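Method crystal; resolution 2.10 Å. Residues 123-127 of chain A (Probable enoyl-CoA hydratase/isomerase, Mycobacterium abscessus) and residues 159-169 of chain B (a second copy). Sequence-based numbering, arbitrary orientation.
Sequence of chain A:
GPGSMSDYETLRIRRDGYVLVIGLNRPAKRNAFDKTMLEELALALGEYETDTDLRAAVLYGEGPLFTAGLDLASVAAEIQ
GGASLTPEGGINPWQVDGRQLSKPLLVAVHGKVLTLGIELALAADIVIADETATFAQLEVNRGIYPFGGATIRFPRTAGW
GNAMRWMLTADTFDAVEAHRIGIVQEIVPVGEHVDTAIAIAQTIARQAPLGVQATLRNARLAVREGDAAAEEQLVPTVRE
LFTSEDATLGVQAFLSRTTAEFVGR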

# COMPACT_ATOMS: atom_id res chain seq x y z
N ALA A 123 -6.84 0.55 -13.37
CA ALA A 123 -8.18 1.09 -13.16
C ALA A 123 -9.18 -0.01 -12.77
O ALA A 123 -10.24 0.29 -12.19
N ALA A 124 -8.85 -1.25 -13.10
CA ALA A 124 -9.72 -2.40 -12.86
C ALA A 124 -9.71 -2.85 -11.42
O ALA A 124 -8.95 -2.33 -10.60
N ASP A 125 -10.55 -3.83 -11.11
CA ASP A 125 -10.62 -4.38 -9.75
C ASP A 125 -9.82 -5.67 -9.57
O ASP A 125 -9.39 -5.97 -8.47
N ILE A 126 -9.65 -6.44 -10.65
CA ILE A 126 -8.94 -7.71 -10.60
C ILE A 126 -8.26 -7.90 -11.94
O ILE A 126 -8.86 -7.65 -13.00
N VAL A 127 -6.98 -8.30 -11.89
CA VAL A 127 -6.16 -8.47 -13.07
C VAL A 127 -5.58 -9.89 -13.12
O VAL A 127 -4.91 -10.33 -12.17
N GLY B 159 -3.29 -3.95 -1.46
CA GLY B 159 -3.53 -3.35 -2.75
C GLY B 159 -4.98 -3.60 -3.15
O GLY B 159 -5.60 -4.58 -2.74
N TRP B 160 -5.50 -2.71 -3.98
CA TRP B 160 -6.88 -2.77 -4.41
C TRP B 160 -7.23 -4.12 -5.05
O TRP B 160 -8.14 -4.79 -4.60
N GLY B 161 -6.51 -4.52 -6.09
CA GLY B 161 -6.78 -5.79 -6.77
C GLY B 161 -6.74 -7.03 -5.91
O GLY B 161 -7.62 -7.88 -6.00
N ASN B 162 -5.74 -7.16 -5.06
CA ASN B 162 -5.64 -8.32 -4.18
C ASN B 162 -6.79 -8.37 -3.19
O ASN B 162 -7.36 -9.44 -2.95
N ALA B 163 -7.17 -7.20 -2.67
CA ALA B 163 -8.32 -7.08 -1.77
C ALA B 163 -9.64 -7.43 -2.45
O ALA B 163 -10.45 -8.21 -1.92
N MET B 164 -9.87 -6.87 -3.63
CA MET B 164 -11.14 -7.11 -4.34
C MET B 164 -11.33 -8.55 -4.83
O MET B 164 -12.45 -9.06 -4.90
N ARG B 165 -10.23 -9.20 -5.19
CA ARG B 165 -10.24 -10.60 -5.56
C ARG B 165 -10.94 -11.44 -4.49
O ARG B 165 -11.68 -12.39 -4.82
N TRP B 166 -10.69 -11.11 -3.23
CA TRP B 166 -11.30 -11.82 -2.11
C TRP B 166 -12.59 -11.18 -1.60
O TRP B 166 -13.55 -11.90 -1.32
N MET B 167 -12.65 -9.85 -1.49
CA MET B 167 -13.89 -9.22 -0.99
C MET B 167 -15.09 -9.33 -1.95
O MET B 167 -16.24 -9.42 -1.50
N LEU B 168 -14.85 -9.38 -3.26
CA LEU B 168 -15.97 -9.37 -4.23
C LEU B 168 -16.53 -10.75 -4.53
O LEU B 168 -17.66 -10.88 -5.00
N THR B 169 -15.72 -11.78 -4.29
CA THR B 169 -16.05 -13.15 -4.63
C THR B 169 -16.54 -13.99 -3.45
O THR B 169 -17.18 -15.01 -3.66

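A short segment can dock against a helix from another subunit with a single directional hydrogen bond, provided close backbone approach and apolar packing supply the rest. The contact between residues 123-127 of one copy of a probable enoyl-CoA hydratase/isomerase and a helix of the second illustrates the principle.

Gly159(B) occupies the N-cap position; its positive phi would jam a CB against the preceding carbonyl, so the backbone itself calls for glycine. Trp160(B) follows, its CA-to-CB bond directed toward chain A. With chi1 in t and chi2 at -87°, its indole NE1 donates to Asp125(A) OD1 at 2.8 Å, with a nearly straight N-H...O angle of 162°. The carboxylate oxygen lies at the ring edge, near its plane, where the N-H points. Asp125(A) adopts m, and its OD2 is satisfied elsewhere in the structure, so both carboxylate oxygens have partners.

One residue on, Gly161(B) brings the backbones together: its CA lies 3.1 Å from Asp125(A) O in a CA-H...O contact, and Gly161(B) CA is 4.8 Å from Ile126(A) CA. Asn162(B) and Ala163(B) make no contact with the segment.

The next turn returns to the interface with Met164(B), whose CB sits 3.5 Å from Asp125(A) O and 4.5 Å from Ile126(A) CG1. Its chi angles, m, m and t, lead the end of the chain away, leaving the base of the side chain to pack. Ile126(A), in m and t, starts sideways but reaches the helix, placing CD1 3.8 Å from Arg165(B) CA; its CG2 approaches Arg165(B) CD at 4.3 Å. The CA-to-CB bond of Trp166(B) is directed away, and the residue makes no contact. Finally, Leu168(B), m and t, directs its CA-to-CB bond toward the segment and places CD1 4.3 Å from CB of the buried Asp125(A), a carbon-to-carbon contact with the aliphatic part of that side chain.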

# COMPACT_ATOMS: atom_id res chain seq x y z
CB ALA A 123 -8.68 1.80 -14.42
CB ALA A 124 -9.31 -3.58 -13.77
CB ASP A 125 -12.08 -4.57 -9.36
CG ASP A 125 -12.86 -3.29 -9.52
OD1 ASP A 125 -12.41 -2.30 -8.92
OD2 ASP A 125 -13.84 -3.26 -10.31
CB ILE A 126 -9.88 -8.94 -10.33
CG1 ILE A 126 -10.67 -8.78 -9.03
CG2 ILE A 126 -9.05 -10.24 -10.33
CD1 ILE A 126 -11.90 -9.71 -8.88
CB VAL A 127 -5.01 -7.47 -13.09
CG1 VAL A 127 -4.16 -7.60 -14.42
CG2 VAL A 127 -5.57 -6.06 -12.90
CB TRP B 160 -7.16 -1.61 -5.38
CG TRP B 160 -8.55 -1.53 -5.85
CD1 TRP B 160 -9.08 -2.17 -6.92
CD2 TRP B 160 -9.60 -0.74 -5.28
NE1 TRP B 160 -10.41 -1.83 -7.06
CE2 TRP B 160 -10.75 -0.96 -6.06
CE3 TRP B 160 -9.67 0.15 -4.19
CZ2 TRP B 160 -11.97 -0.33 -5.79
CZ3 TRP B 160 -10.89 0.77 -3.92
CH2 TRP B 160 -12.01 0.54 -4.73
CB ASN B 162 -4.27 -8.41 -3.46
CG ASN B 162 -3.12 -8.79 -4.39
OD1 ASN B 162 -3.30 -9.52 -5.36
ND2 ASN B 162 -1.92 -8.31 -4.09
CB ALA B 163 -8.38 -5.66 -1.13
CB MET B 164 -11.29 -6.11 -5.48
CG MET B 164 -11.45 -4.64 -5.00
SD MET B 164 -12.94 -4.48 -3.96
CE MET B 164 -12.68 -2.83 -3.24
CB ARG B 165 -8.80 -11.09 -5.75
CG ARG B 165 -8.65 -12.60 -5.90
CD ARG B 165 -9.40 -13.10 -7.09
NE ARG B 165 -9.32 -14.56 -7.21
CZ ARG B 165 -10.22 -15.41 -6.73
NH1 ARG B 165 -11.28 -15.00 -6.03
NH2 ARG B 165 -10.04 -16.71 -6.93
CB TRP B 166 -10.27 -12.04 -0.96
CG TRP B 166 -9.01 -12.63 -1.52
CD1 TRP B 166 -7.77 -12.06 -1.54
CD2 TRP B 166 -8.88 -13.90 -2.19
NE1 TRP B 166 -6.87 -12.90 -2.16
CE2 TRP B 166 -7.52 -14.02 -2.58
CE3 TRP B 166 -9.77 -14.93 -2.50
CZ2 TRP B 166 -7.03 -15.14 -3.27
CZ3 TRP B 166 -9.28 -16.05 -3.19
CH2 TRP B 166 -7.92 -16.15 -3.55
CB MET B 167 -13.64 -7.75 -0.62
CG MET B 167 -12.65 -7.56 0.54
SD MET B 167 -12.65 -5.86 1.18
CE MET B 167 -12.22 -4.96 -0.31
CB LEU B 168 -15.58 -8.67 -5.54
CG LEU B 168 -15.11 -7.20 -5.47
CD1 LEU B 168 -14.90 -6.69 -6.90
CD2 LEU B 168 -16.12 -6.30 -4.75
CB THR B 169 -14.81 -13.86 -5.18
OG1 THR B 169 -13.81 -13.91 -4.16
CG2 THR B 169 -14.25 -13.15 -6.44